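Local coordinates for protein endo-1,4-beta-mannanase (Eisenia fetida, PDB 5Y6T) that probably hydrolyses internal beta-1,4-mannosidic linkages in mannans, as an endo-acting beta-mannanase of glycoside hydrolase family 5, at residues D261-H266 and L289-N294; L280-S285 and Q318-A323; D236-R241 and N284-L289. One frame throughout, in Å; residues are numbered along the deposited sequence. Where two conformers were deposited one is given.

Interaction 1. Residues D261-H266 and L289-N294; sequences DFYQMH and LDKPNN
Tyr263 and Asn293 face each other across two neighbouring parallel strands, 262-266 and 293-297, the sixth and seventh of the (beta/alpha)8 barrel. In the backbone, Tyr263 N donates to Pro292 O at 2.9 Å, Asn294 N to Tyr263 O at 3.0 Å, and Met265 N to Asn294 O at 3.0 Å. The N and O of Tyr263 thus bracket Asn293, bonding the residues before and after it.

Among the polar side-chain contacts, the Tyr263 hydroxyl gives a bond of 2.7 Å from OH to Asp290 OD1, on the syn lone pair of that oxygen, with ring and carboxylate only 5° from coplanar. Asn293 lies across the Met265 chain and sends a weak but straight bond from ND2 to Met265 SD (3.4 Å, 170° at the hydrogen); the stronger partner of that amide nitrogen is Asn284 OD1.

Apolar contacts to the Tyr263 ring come from Lys291 and Leu289. Lys291 crosses it at about a right angle, its CD 3.9 Å from the ring centroid over one face in a CH-pi contact, before NZ reaches Asp246 and Ile260 O. Leu289 CB meets Tyr263 CD2 at 3.8 Å.

On the Gln264 side, His266 NE2 donates to Gln264 OE1 at 2.7 Å, while Gln264 NE2 bonds Glu163 and His266 ND1 bonds Glu167, which lies in an Asn-Glu-Pro sequence and is probably the acid/base, as in other GH5 enzymes. The chemistry implies two separate tasks: a phenol whose rotation is fixed by edge and face contacts, and a polar chain that probably positions Glu167.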
ATOM      1  N   ASP A 261      -5.151   0.660   9.516  1.00 19.49           N
ATOM      2  CA  ASP A 261      -4.384   0.418  10.688  1.00 19.26           C
ATOM      3  C   ASP A 261      -3.108   1.187  10.752  1.00 20.45           C
ATOM      4  O   ASP A 261      -2.662   1.476  11.880  1.00 21.62           O
ATOM      5  CB  ASP A 261      -4.053  -1.065  10.799  1.00 21.58           C
ATOM      6  CG  ASP A 261      -5.305  -1.889  10.935  1.00 26.97           C
ATOM      7  OD1 ASP A 261      -5.881  -1.905  12.084  1.00 26.95           O
ATOM      8  OD2 ASP A 261      -5.794  -2.409   9.907  1.00 24.16           O
ATOM      9  N   PHE A 262      -2.467   1.415   9.587  1.00 19.90           N
ATOM     10  CA  PHE A 262      -1.326   2.341   9.509  1.00 18.63           C
ATOM     11  C   PHE A 262      -1.407   3.233   8.280  1.00 19.62           C
ATOM     12  O   PHE A 262      -1.861   2.831   7.193  1.00 18.45           O
ATOM     13  CB  PHE A 262       0.035   1.697   9.712  1.00 19.65           C
ATOM     14  CG  PHE A 262       0.485   0.696   8.646  1.00 20.15           C
ATOM     15  CD1 PHE A 262       1.125   1.119   7.498  1.00 21.38           C
ATOM     16  CD2 PHE A 262       0.302  -0.652   8.824  1.00 25.87           C
ATOM     17  CE1 PHE A 262       1.638   0.231   6.580  1.00 21.81           C
ATOM     18  CE2 PHE A 262       0.774  -1.558   7.881  1.00 27.86           C
ATOM     19  CZ  PHE A 262       1.417  -1.110   6.755  1.00 23.32           C
ATOM     20  N   TYR A 263      -1.072   4.478   8.523  1.00 18.71           N
ATOM     21  CA  TYR A 263      -0.923   5.495   7.461  1.00 17.84           C
ATOM     22  C   TYR A 263       0.361   5.132   6.629  1.00 17.51           C
ATOM     23  O   TYR A 263       1.242   4.354   7.059  1.00 18.72           O
ATOM     24  CB  TYR A 263      -0.819   6.894   8.037  1.00 16.96           C
ATOM     25  CG  TYR A 263      -2.067   7.300   8.762  1.00 17.20           C
ATOM     26  CD1 TYR A 263      -3.285   7.448   8.093  1.00 19.90           C
ATOM     27  CD2 TYR A 263      -2.063   7.541  10.105  1.00 19.48           C
ATOM     28  CE1 TYR A 263      -4.428   7.804   8.756  1.00 19.36           C
ATOM     29  CE2 TYR A 263      -3.236   7.909  10.787  1.00 19.13           C
ATOM     30  CZ  TYR A 263      -4.435   8.019  10.089  1.00 18.04           C
ATOM     31  OH  TYR A 263      -5.625   8.411  10.652  1.00 19.61           O
ATOM     32  N   GLN A 264       0.382   5.671   5.417  1.00 16.50           N
ATOM     33  CA  GLN A 264       1.471   5.363   4.509  1.00 18.75           C
ATOM     34  C   GLN A 264       1.641   6.555   3.558  1.00 19.38           C
ATOM     35  O   GLN A 264       0.747   6.838   2.783  1.00 21.48           O
ATOM     36  CB  GLN A 264       1.141   4.083   3.735  1.00 17.55           C
ATOM     37  CG  GLN A 264       2.155   3.759   2.657  1.00 18.63           C
ATOM     38  CD  GLN A 264       1.812   2.635   1.719  1.00 19.68           C
ATOM     39  OE1 GLN A 264       2.343   2.590   0.587  1.00 18.62           O
ATOM     40  NE2 GLN A 264       0.904   1.795   2.094  1.00 19.52           N
ATOM     41  N   MET A 265       2.750   7.253   3.660  1.00 18.72           N
ATOM     42  CA  MET A 265       3.033   8.377   2.823  1.00 17.95           C
ATOM     43  C   MET A 265       4.142   8.038   1.882  1.00 19.43           C
ATOM     44  O   MET A 265       5.179   7.556   2.290  1.00 23.64           O
ATOM     45  CB  MET A 265       3.541   9.527   3.717  1.00 18.74           C
ATOM     46  CG  MET A 265       2.456  10.022   4.653  1.00 17.47           C
ATOM     47  SD  MET A 265       3.180  11.306   5.627  1.00 20.72           S
ATOM     48  CE  MET A 265       1.805  11.948   6.530  1.00 20.49           C
ATOM     49  N   HIS A 266       3.926   8.261   0.609  1.00 17.96           N
ATOM     50  CA  HIS A 266       4.991   8.197  -0.399  1.00 18.14           C
ATOM     51  C   HIS A 266       5.661   9.563  -0.544  1.00 18.99           C
ATOM     52  O   HIS A 266       5.062  10.596  -0.171  1.00 19.10           O
ATOM     53  CB  HIS A 266       4.380   7.853  -1.733  1.00 18.03           C
ATOM     54  CG  HIS A 266       3.653   6.545  -1.702  1.00 18.07           C
ATOM     55  ND1 HIS A 266       2.826   6.116  -2.728  1.00 18.45           N
ATOM     56  CD2 HIS A 266       3.543   5.623  -0.719  1.00 18.34           C
ATOM     57  CE1 HIS A 266       2.315   4.951  -2.394  1.00 17.29           C
ATOM     58  NE2 HIS A 266       2.732   4.630  -1.186  1.00 18.59           N
ATOM     59  N   LEU A 289      -0.269  11.865  14.180  1.00 19.80           N
ATOM     60  CA  LEU A 289      -1.190  10.827  13.709  1.00 19.13           C
ATOM     61  C   LEU A 289      -1.627   9.912  14.815  1.00 17.64           C
ATOM     62  O   LEU A 289      -0.871   9.676  15.768  1.00 20.62           O
ATOM     63  CB  LEU A 289      -0.510   9.999  12.571  1.00 17.76           C
ATOM     64  CG  LEU A 289      -0.074  10.831  11.376  1.00 19.50           C
ATOM     65  CD1 LEU A 289       0.832  10.052  10.424  1.00 20.89           C
ATOM     66  CD2 LEU A 289      -1.225  11.444  10.632  1.00 19.99           C
ATOM     67  N   ASP A 290      -2.814   9.362  14.627  1.00 19.44           N
ATOM     68  CA  ASP A 290      -3.419   8.325  15.473  1.00 20.18           C
ATOM     69  C   ASP A 290      -3.187   6.878  15.081  1.00 19.91           C
ATOM     70  O   ASP A 290      -3.855   5.953  15.599  1.00 20.98           O
ATOM     71  CB  ASP A 290      -4.934   8.605  15.692  1.00 19.41           C
ATOM     72  CG  ASP A 290      -5.748   8.561  14.395  1.00 23.12           C
ATOM     73  OD1 ASP A 290      -5.151   8.441  13.316  1.00 20.68           O
ATOM     74  OD2 ASP A 290      -6.977   8.910  14.414  1.00 24.63           O
ATOM     75  N   LYS A 291      -2.204   6.655  14.185  1.00 19.75           N
ATOM     76  CA  LYS A 291      -1.774   5.324  13.721  1.00 19.91           C
ATOM     77  C   LYS A 291      -0.309   5.495  13.380  1.00 19.15           C
ATOM     78  O   LYS A 291       0.146   6.614  13.074  1.00 18.71           O
ATOM     79  CB  LYS A 291      -2.513   4.916  12.431  1.00 19.92           C
ATOM     80  CG  LYS A 291      -4.038   4.994  12.576  1.00 18.13           C
ATOM     81  CD  LYS A 291      -4.715   4.607  11.253  1.00 19.96           C
ATOM     82  CE  LYS A 291      -6.203   4.926  11.193  1.00 18.31           C
ATOM     83  NZ  LYS A 291      -6.977   4.225  12.218  1.00 19.78           N
ATOM     84  N   PRO A 292       0.441   4.388  13.395  1.00 19.79           N
ATOM     85  CA  PRO A 292       1.783   4.426  12.825  1.00 20.25           C
ATOM     86  C   PRO A 292       1.765   4.821  11.367  1.00 20.63           C
ATOM     87  O   PRO A 292       0.692   4.781  10.751  1.00 20.81           O
ATOM     88  CB  PRO A 292       2.304   2.977  13.031  1.00 21.67           C
ATOM     89  CG  PRO A 292       1.245   2.171  13.576  1.00 22.86           C
ATOM     90  CD  PRO A 292      -0.012   3.021  13.688  1.00 21.49           C
ATOM     91  N   ASN A 293       2.942   5.189  10.820  1.00 19.14           N
ATOM     92  CA  ASN A 293       3.095   5.685   9.470  1.00 19.55           C
ATOM     93  C   ASN A 293       4.299   5.068   8.838  1.00 19.47           C
ATOM     94  O   ASN A 293       5.374   5.129   9.406  1.00 19.38           O
ATOM     95  CB  ASN A 293       3.292   7.206   9.559  1.00 18.69           C
ATOM     96  CG  ASN A 293       3.223   7.901   8.224  1.00 20.63           C
ATOM     97  OD1 ASN A 293       2.736   7.360   7.223  1.00 20.35           O
ATOM     98  ND2 ASN A 293       3.613   9.140   8.218  1.00 18.18           N
ATOM     99  N   ASN A 294       4.132   4.584   7.613  1.00 19.33           N
ATOM    100  CA  ASN A 294       5.144   3.910   6.769  1.00 18.87           C
ATOM    101  C   ASN A 294       5.502   4.769   5.623  1.00 19.46           C
ATOM    102  O   ASN A 294       4.634   5.249   4.960  1.00 20.05           O
ATOM    103  CB  ASN A 294       4.553   2.605   6.320  1.00 22.28           C
ATOM    104  CG  ASN A 294       5.483   1.795   5.428  1.00 22.82           C
ATOM    105  OD1 ASN A 294       6.153   2.327   4.553  1.00 24.29           O
ATOM    106  ND2 ASN A 294       5.481   0.497   5.618  1.00 23.82           N
TER

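Interaction 2. Residues L280-S285 and Q318-A323; sequences LLVPNS and QGYCGA
Asn284 and Tyr320 are brought together by their first torsions: Asn284 CG stands opposite the backbone N (chi1 -179°), while Tyr320 CG lies opposite its carbonyl carbon (chi1 -59°), which carries the phenol toward Val282 and Asn284. As a result Asn284 CB sits over the centre of the Tyr320 ring, 3.6 Å from its centroid, in a CH-pi contact that is almost on the ring normal. The amide beyond CB turns away from parallel with the ring, and its two ends part company: OD1 accepts from Asn293 ND2 on the adjoining strand, and ND2 gives a weak bond of 3.2 Å to Gly319 O.

At the far end of the ring, Tyr320 OH donates to Val282 O at 2.7 Å. That oxygen lies in the ring plane at the edge, although the hydroxyl approaches from above the plane of the carbonyl. Val282 O also accepts from Trp314 NE1 of helix 308-317. A backbone bond adds to this: Asn284 N donates to Gln318 O over 2.9 Å. Gln318 is the first residue to leave helical angles after helix 308-317. Water 1 donates to the same Gln318 O at 3.0 Å and accepts from Ser285 N, also at 3.0 Å. Nearby, the bent Gln318 chain rests its OE1 against Pro283 CB at 3.5 Å.

Here the loop before strand 293-297 is clasped to the link between helix 308-317 and strand 322-325, the eighth of the barrel. Two carbonyl oxygens, of Val282 and Gln318, each take two donors, and the phenol is pinned at its hydroxyl and over one face, which probably restricts rotation of the ring.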
ATOM      1  N   LEU A 280      10.553  12.214   4.576  1.00 19.92           N
ATOM      2  CA  LEU A 280      12.007  12.069   4.677  1.00 21.28           C
ATOM      3  C   LEU A 280      12.745  13.296   5.241  1.00 22.14           C
ATOM      4  O   LEU A 280      13.937  13.197   5.561  1.00 22.90           O
ATOM      5  CB  LEU A 280      12.568  11.705   3.326  1.00 20.06           C
ATOM      6  CG  LEU A 280      12.325  10.278   2.849  1.00 19.48           C
ATOM      7  CD1 LEU A 280      12.762  10.120   1.414  1.00 21.18           C
ATOM      8  CD2 LEU A 280      13.063   9.252   3.721  1.00 20.64           C
ATOM      9  N   LEU A 281      12.001  14.363   5.537  1.00 22.33           N
ATOM     10  CA  LEU A 281      12.564  15.606   6.109  1.00 19.99           C
ATOM     11  C   LEU A 281      12.093  15.962   7.478  1.00 21.89           C
ATOM     12  O   LEU A 281      12.709  16.811   8.167  1.00 21.69           O
ATOM     13  CB  LEU A 281      12.303  16.780   5.165  1.00 24.13           C
ATOM     14  CG  LEU A 281      13.301  16.956   3.998  1.00 24.39           C
ATOM     15  CD1 LEU A 281      13.294  15.806   3.036  1.00 25.22           C
ATOM     16  CD2 LEU A 281      13.027  18.283   3.293  1.00 26.17           C
ATOM     17  N   VAL A 282      10.941  15.404   7.902  1.00 21.64           N
ATOM     18  CA  VAL A 282      10.376  15.681   9.214  1.00 21.34           C
ATOM     19  C   VAL A 282      10.206  14.366   9.942  1.00 21.77           C
ATOM     20  O   VAL A 282       9.996  13.309   9.299  1.00 21.07           O
ATOM     21  CB  VAL A 282       9.045  16.426   9.144  1.00 22.13           C
ATOM     22  CG1 VAL A 282       9.177  17.729   8.349  1.00 24.98           C
ATOM     23  CG2 VAL A 282       7.942  15.555   8.583  1.00 23.39           C
ATOM     24  N   PRO A 283      10.300  14.390  11.264  1.00 22.00           N
ATOM     25  CA  PRO A 283       9.985  13.203  12.068  1.00 20.11           C
ATOM     26  C   PRO A 283       8.502  12.916  12.093  1.00 19.85           C
ATOM     27  O   PRO A 283       7.685  13.827  12.000  1.00 19.55           O
ATOM     28  CB  PRO A 283      10.534  13.532  13.428  1.00 23.64           C
ATOM     29  CG  PRO A 283      10.510  15.014  13.494  1.00 28.46           C
ATOM     30  CD  PRO A 283      10.655  15.556  12.106  1.00 26.43           C
ATOM     31  N   ASN A 284       8.147  11.643  12.109  1.00 18.71           N
ATOM     32  CA  ASN A 284       6.754  11.203  11.987  1.00 18.68           C
ATOM     33  C   ASN A 284       5.875  11.857  13.119  1.00 19.34           C
ATOM     34  O   ASN A 284       4.699  12.105  12.937  1.00 20.35           O
ATOM     35  CB  ASN A 284       6.670   9.716  12.074  1.00 20.18           C
ATOM     36  CG  ASN A 284       5.264   9.229  11.931  1.00 19.96           C
ATOM     37  OD1 ASN A 284       4.548   9.664  11.044  1.00 19.84           O
ATOM     38  ND2 ASN A 284       4.840   8.431  12.830  1.00 20.33           N
ATOM     39  N   SER A 285       6.458  12.079  14.301  1.00 20.50           N
ATOM     40  CA  SER A 285       5.667  12.717  15.370  0.70 20.96           C
ATOM     41  C   SER A 285       5.066  14.064  15.001  1.00 20.83           C
ATOM     42  O   SER A 285       3.964  14.402  15.480  1.00 19.82           O
ATOM     43  CB  SER A 285       6.477  12.836  16.649  0.70 23.63           C
ATOM     44  OG  SER A 285       6.545  11.585  17.302  0.70 28.09           O
ATOM     45  N   GLN A 318      13.486   8.195  12.870  1.00 20.95           N
ATOM     46  CA  GLN A 318      12.651   9.400  13.091  1.00 22.47           C
ATOM     47  C   GLN A 318      11.165   9.039  13.156  1.00 25.13           C
ATOM     48  O   GLN A 318      10.299   9.912  12.847  1.00 22.27           O
ATOM     49  CB  GLN A 318      12.939  10.383  11.952  1.00 24.42           C
ATOM     50  CG  GLN A 318      14.393  10.885  11.995  1.00 25.17           C
ATOM     51  CD  GLN A 318      14.679  11.672  13.263  1.00 26.80           C
ATOM     52  OE1 GLN A 318      13.800  12.280  13.807  1.00 28.15           O
ATOM     53  NE2 GLN A 318      15.946  11.670  13.718  1.00 31.47           N
ATOM     54  N   GLY A 319      10.852   7.824  13.590  1.00 21.57           N
ATOM     55  CA  GLY A 319       9.457   7.563  14.081  1.00 22.29           C
ATOM     56  C   GLY A 319       8.518   6.813  13.142  1.00 22.49           C
ATOM     57  O   GLY A 319       7.340   6.596  13.460  1.00 20.97           O
ATOM     58  N   TYR A 320       9.044   6.353  12.007  1.00 20.41           N
ATOM     59  CA  TYR A 320       8.222   5.614  11.018  1.00 18.89           C
ATOM     60  C   TYR A 320       8.243   4.114  11.298  1.00 20.35           C
ATOM     61  O   TYR A 320       9.134   3.593  11.962  1.00 18.99           O
ATOM     62  CB  TYR A 320       8.657   5.947   9.591  1.00 21.00           C
ATOM     63  CG  TYR A 320       8.553   7.415   9.280  1.00 19.43           C
ATOM     64  CD1 TYR A 320       9.573   8.304   9.621  1.00 18.17           C
ATOM     65  CD2 TYR A 320       7.380   7.968   8.813  1.00 17.31           C
ATOM     66  CE1 TYR A 320       9.466   9.673   9.424  1.00 18.95           C
ATOM     67  CE2 TYR A 320       7.257   9.300   8.613  1.00 18.66           C
ATOM     68  CZ  TYR A 320       8.284  10.176   8.915  1.00 19.12           C
ATOM     69  OH  TYR A 320       8.098  11.504   8.727  1.00 20.19           O
ATOM     70  N   CYS A 321       7.222   3.392  10.817  1.00 19.40           N
ATOM     71  CA  CYS A 321       7.121   1.982  11.024  1.00 20.61           C
ATOM     72  C   CYS A 321       7.544   1.130   9.809  1.00 20.89           C
ATOM     73  O   CYS A 321       7.435  -0.075   9.822  1.00 22.23           O
ATOM     74  CB  CYS A 321       5.718   1.571  11.472  1.00 22.48           C
ATOM     75  SG  CYS A 321       4.419   1.704  10.206  1.00 22.57           S
ATOM     76  N   GLY A 322       8.014   1.786   8.771  1.00 21.21           N
ATOM     77  CA  GLY A 322       8.523   1.085   7.615  1.00 20.29           C
ATOM     78  C   GLY A 322       9.036   2.065   6.569  1.00 17.89           C
ATOM     79  O   GLY A 322       8.805   3.287   6.634  1.00 19.95           O
ATOM     80  N   ALA A 323       9.752   1.452   5.610  1.00 20.75           N
ATOM     81  CA  ALA A 323      10.306   2.098   4.469  1.00 19.72           C
ATOM     82  C   ALA A 323      10.371   1.104   3.295  1.00 20.28           C
ATOM     83  O   ALA A 323      10.993   0.088   3.442  1.00 20.78           O
ATOM     84  CB  ALA A 323      11.682   2.597   4.840  1.00 19.22           C
TER
HETATM   85  O   HOH W   1       8.969  10.900  15.357  1.00 24.69           O

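Interaction 3. Residues D236-R241 and N284-L289; sequences DQFGWR and NSQYNL
Phe238 and Tyr287 meet where the loops that follow strands 223-228 and 262-266 of the (beta/alpha)8 barrel come together, the first of them folded as a type I' beta turn from Gln237 to Trp240 that is closed by a bond from Trp240 N to Gln237 O. The Phe238 chain runs at about a right angle to that of Tyr287, and the ring planes are 71° apart with centroids 5.8 Å from each other, an oblique pairing. The rim of Phe238 does the touching: CE2 lies 3.7 Å from Tyr287 CD1, and CZ lies 3.7 Å from Gln286 OE1, which sits in the plane of the Phe238 ring. The Tyr287 hydroxyl bonds Ser277 O, which helps to hold the ring from outside the two segments.

Gln237 CG, anti to the carbonyl carbon (chi1 -66°), lies 3.3 Å from Gln286 O; the chain then bends and crosses that of Asn288 obliquely. No direct hydrogen bond joins residues 236-241 to 284-289; a water bridges them, accepting from Asp236 N at 2.9 Å and donating to Tyr287 O at 2.7 Å, an oxygen that also accepts from Thr235 OG1.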
ATOM      1  N   ASP A 236      -3.238  16.234   9.270  1.00 21.32           N
ATOM      2  CA  ASP A 236      -3.932  17.509   9.529  1.00 23.64           C
ATOM      3  C   ASP A 236      -2.955  18.617   9.975  1.00 26.08           C
ATOM      4  O   ASP A 236      -3.370  19.756  10.274  1.00 27.94           O
ATOM      5  CB  ASP A 236      -5.072  17.243  10.533  1.00 22.67           C
ATOM      6  CG  ASP A 236      -6.098  16.353   9.946  1.00 24.95           C
ATOM      7  OD1 ASP A 236      -6.555  16.733   8.866  1.00 22.35           O
ATOM      8  OD2 ASP A 236      -6.410  15.291  10.513  1.00 25.02           O
ATOM      9  N   GLN A 237      -1.662  18.317   9.998  1.00 21.30           N
ATOM     10  CA  GLN A 237      -0.637  19.284  10.317  1.00 22.89           C
ATOM     11  C   GLN A 237      -0.078  19.867   9.007  1.00 22.69           C
ATOM     12  O   GLN A 237      -0.463  19.448   7.911  1.00 22.20           O
ATOM     13  CB  GLN A 237       0.496  18.633  11.110  1.00 22.60           C
ATOM     14  CG  GLN A 237       0.057  18.141  12.514  1.00 22.44           C
ATOM     15  CD  GLN A 237      -0.397  19.240  13.455  1.00 25.44           C
ATOM     16  OE1 GLN A 237      -1.382  19.100  14.210  1.00 28.08           O
ATOM     17  NE2 GLN A 237       0.327  20.305  13.457  1.00 23.71           N
ATOM     18  N   PHE A 238       0.747  20.904   9.138  1.00 23.46           N
ATOM     19  CA  PHE A 238       1.453  21.537   8.021  1.00 24.06           C
ATOM     20  C   PHE A 238       0.543  22.151   6.956  1.00 25.13           C
ATOM     21  O   PHE A 238       0.977  22.374   5.813  1.00 24.59           O
ATOM     22  CB  PHE A 238       2.436  20.548   7.323  1.00 24.28           C
ATOM     23  CG  PHE A 238       3.520  20.007   8.198  1.00 24.54           C
ATOM     24  CD1 PHE A 238       4.660  20.785   8.474  1.00 27.49           C
ATOM     25  CD2 PHE A 238       3.444  18.742   8.712  1.00 22.63           C
ATOM     26  CE1 PHE A 238       5.667  20.278   9.277  1.00 27.59           C
ATOM     27  CE2 PHE A 238       4.459  18.209   9.479  1.00 21.69           C
ATOM     28  CZ  PHE A 238       5.566  18.990   9.774  1.00 26.18           C
ATOM     29  N   GLY A 239      -0.702  22.430   7.323  1.00 25.49           N
ATOM     30  CA  GLY A 239      -1.668  22.975   6.376  1.00 26.39           C
ATOM     31  C   GLY A 239      -2.336  21.971   5.500  1.00 24.09           C
ATOM     32  O   GLY A 239      -3.078  22.310   4.565  1.00 24.53           O
ATOM     33  N   TRP A 240      -2.076  20.686   5.754  1.00 21.10           N
ATOM     34  CA  TRP A 240      -2.608  19.611   4.933  1.00 20.54           C
ATOM     35  C   TRP A 240      -3.897  19.062   5.498  1.00 20.75           C
ATOM     36  O   TRP A 240      -4.416  19.605   6.466  1.00 21.81           O
ATOM     37  CB  TRP A 240      -1.572  18.490   4.701  1.00 21.31           C
ATOM     38  CG  TRP A 240      -0.240  19.008   4.143  1.00 20.87           C
ATOM     39  CD1 TRP A 240       0.992  18.756   4.684  1.00 22.66           C
ATOM     40  CD2 TRP A 240      -0.012  19.830   2.987  1.00 21.00           C
ATOM     41  NE1 TRP A 240       1.963  19.355   3.920  1.00 21.70           N
ATOM     42  CE2 TRP A 240       1.375  20.039   2.889  1.00 20.33           C
ATOM     43  CE3 TRP A 240      -0.858  20.387   1.982  1.00 23.81           C
ATOM     44  CZ2 TRP A 240       1.960  20.805   1.869  1.00 21.95           C
ATOM     45  CZ3 TRP A 240      -0.258  21.137   0.955  1.00 24.85           C
ATOM     46  CH2 TRP A 240       1.138  21.324   0.906  1.00 23.74           C
ATOM     47  N   ARG A 241      -4.431  17.974   4.956  1.00 19.74           N
ATOM     48  CA  ARG A 241      -5.549  17.301   5.573  1.00 21.11           C
ATOM     49  C   ARG A 241      -5.348  15.784   5.491  1.00 21.66           C
ATOM     50  O   ARG A 241      -4.814  15.258   4.503  1.00 23.02           O
ATOM     51  CB  ARG A 241      -6.836  17.687   4.822  1.00 20.68           C
ATOM     52  CG  ARG A 241      -8.107  16.936   5.283  1.00 22.71           C
ATOM     53  CD  ARG A 241      -9.391  17.620   4.829  1.00 21.59           C
ATOM     54  NE  ARG A 241      -9.530  18.895   5.520  1.00 23.60           N
ATOM     55  CZ  ARG A 241      -9.905  20.061   4.979  1.00 27.07           C
ATOM     56  NH1 ARG A 241     -10.243  20.133   3.730  1.00 25.42           N
ATOM     57  NH2 ARG A 241      -9.928  21.159   5.712  1.00 31.81           N
ATOM     58  N   ASN A 284       8.147  11.643  12.109  1.00 18.71           N
ATOM     59  CA  ASN A 284       6.754  11.203  11.987  1.00 18.68           C
ATOM     60  C   ASN A 284       5.875  11.857  13.119  1.00 19.34           C
ATOM     61  O   ASN A 284       4.699  12.105  12.937  1.00 20.35           O
ATOM     62  CB  ASN A 284       6.670   9.716  12.074  1.00 20.18           C
ATOM     63  CG  ASN A 284       5.264   9.229  11.931  1.00 19.96           C
ATOM     64  OD1 ASN A 284       4.548   9.664  11.044  1.00 19.84           O
ATOM     65  ND2 ASN A 284       4.840   8.431  12.830  1.00 20.33           N
ATOM     66  N   SER A 285       6.458  12.079  14.301  1.00 20.50           N
ATOM     67  CA  SER A 285       5.667  12.717  15.370  0.70 20.96           C
ATOM     68  C   SER A 285       5.066  14.064  15.001  1.00 20.83           C
ATOM     69  O   SER A 285       3.964  14.402  15.480  1.00 19.82           O
ATOM     70  CB  SER A 285       6.477  12.836  16.649  0.70 23.63           C
ATOM     71  OG  SER A 285       6.545  11.585  17.302  0.70 28.09           O
ATOM     72  N   GLN A 286       5.732  14.831  14.136  1.00 20.56           N
ATOM     73  CA  GLN A 286       5.175  16.127  13.711  1.00 20.23           C
ATOM     74  C   GLN A 286       3.889  16.015  12.951  1.00 21.84           C
ATOM     75  O   GLN A 286       3.155  16.987  12.905  1.00 21.90           O
ATOM     76  CB  GLN A 286       6.214  16.935  12.965  1.00 20.95           C
ATOM     77  CG  GLN A 286       7.299  17.415  13.928  1.00 20.75           C
ATOM     78  CD  GLN A 286       8.376  18.220  13.298  1.00 23.54           C
ATOM     79  OE1 GLN A 286       8.341  18.492  12.098  1.00 21.33           O
ATOM     80  NE2 GLN A 286       9.345  18.606  14.103  1.00 24.54           N
ATOM     81  N   TYR A 287       3.589  14.849  12.372  1.00 19.22           N
ATOM     82  CA  TYR A 287       2.325  14.659  11.729  1.00 17.07           C
ATOM     83  C   TYR A 287       1.150  14.478  12.693  1.00 18.11           C
ATOM     84  O   TYR A 287      -0.041  14.542  12.265  1.00 20.51           O
ATOM     85  CB  TYR A 287       2.349  13.482  10.744  1.00 17.83           C
ATOM     86  CG  TYR A 287       3.295  13.627   9.597  1.00 18.48           C
ATOM     87  CD1 TYR A 287       3.230  14.753   8.793  1.00 18.92           C
ATOM     88  CD2 TYR A 287       4.199  12.648   9.294  1.00 20.40           C
ATOM     89  CE1 TYR A 287       4.104  14.904   7.703  1.00 20.62           C
ATOM     90  CE2 TYR A 287       5.041  12.752   8.202  1.00 19.23           C
ATOM     91  CZ  TYR A 287       4.987  13.870   7.415  1.00 20.38           C
ATOM     92  OH  TYR A 287       5.873  13.960   6.327  1.00 19.99           O
ATOM     93  N   ASN A 288       1.456  14.214  13.959  1.00 18.30           N
ATOM     94  CA  ASN A 288       0.476  14.014  15.040  1.00 19.51           C
ATOM     95  C   ASN A 288      -0.682  13.038  14.647  1.00 20.12           C
ATOM     96  O   ASN A 288      -1.895  13.393  14.636  1.00 20.79           O
ATOM     97  CB  ASN A 288      -0.128  15.344  15.503  1.00 20.43           C
ATOM     98  CG  ASN A 288      -0.813  15.159  16.832  1.00 18.97           C
ATOM     99  OD1 ASN A 288      -0.469  14.240  17.571  1.00 20.71           O
ATOM    100  ND2 ASN A 288      -1.866  15.912  17.052  1.00 20.84           N
ATOM    101  N   LEU A 289      -0.269  11.865  14.180  1.00 19.80           N
ATOM    102  CA  LEU A 289      -1.190  10.827  13.709  1.00 19.13           C
ATOM    103  C   LEU A 289      -1.627   9.912  14.815  1.00 17.64           C
ATOM    104  O   LEU A 289      -0.871   9.676  15.768  1.00 20.62           O
ATOM    105  CB  LEU A 289      -0.510   9.999  12.571  1.00 17.76           C
ATOM    106  CG  LEU A 289      -0.074  10.831  11.376  1.00 19.50           C
ATOM    107  CD1 LEU A 289       0.832  10.052  10.424  1.00 20.89           C
ATOM    108  CD2 LEU A 289      -1.225  11.444  10.632  1.00 19.99           C
TER
HETATM  109  O   HOH W   2      -2.675  14.973  11.821  1.00 20.07           O

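In the fold
Each contact has one partner in, or just at the end of, the stretch that runs from strand 262-266 to strand 293-297, with centres about 10 Å (interactions 1 and 2), 11 Å (1 and 3) and 12 Å (2 and 3) apart. Asn293 ties interaction 1 to interaction 2, its O lying 2.9 Å from Cys321 N in a probable hydrogen bond. Tyr287 serves the other seams, with CE2 at 3.5 Å from Met265 SD and 3.3 Å from Tyr320 OH. Interaction 1 leads toward the probable catalytic centre through His266 and Glu167, while interactions 2 and 3 pack the stretch against the entry to strand 322-325 and against the loop after strand 223-228.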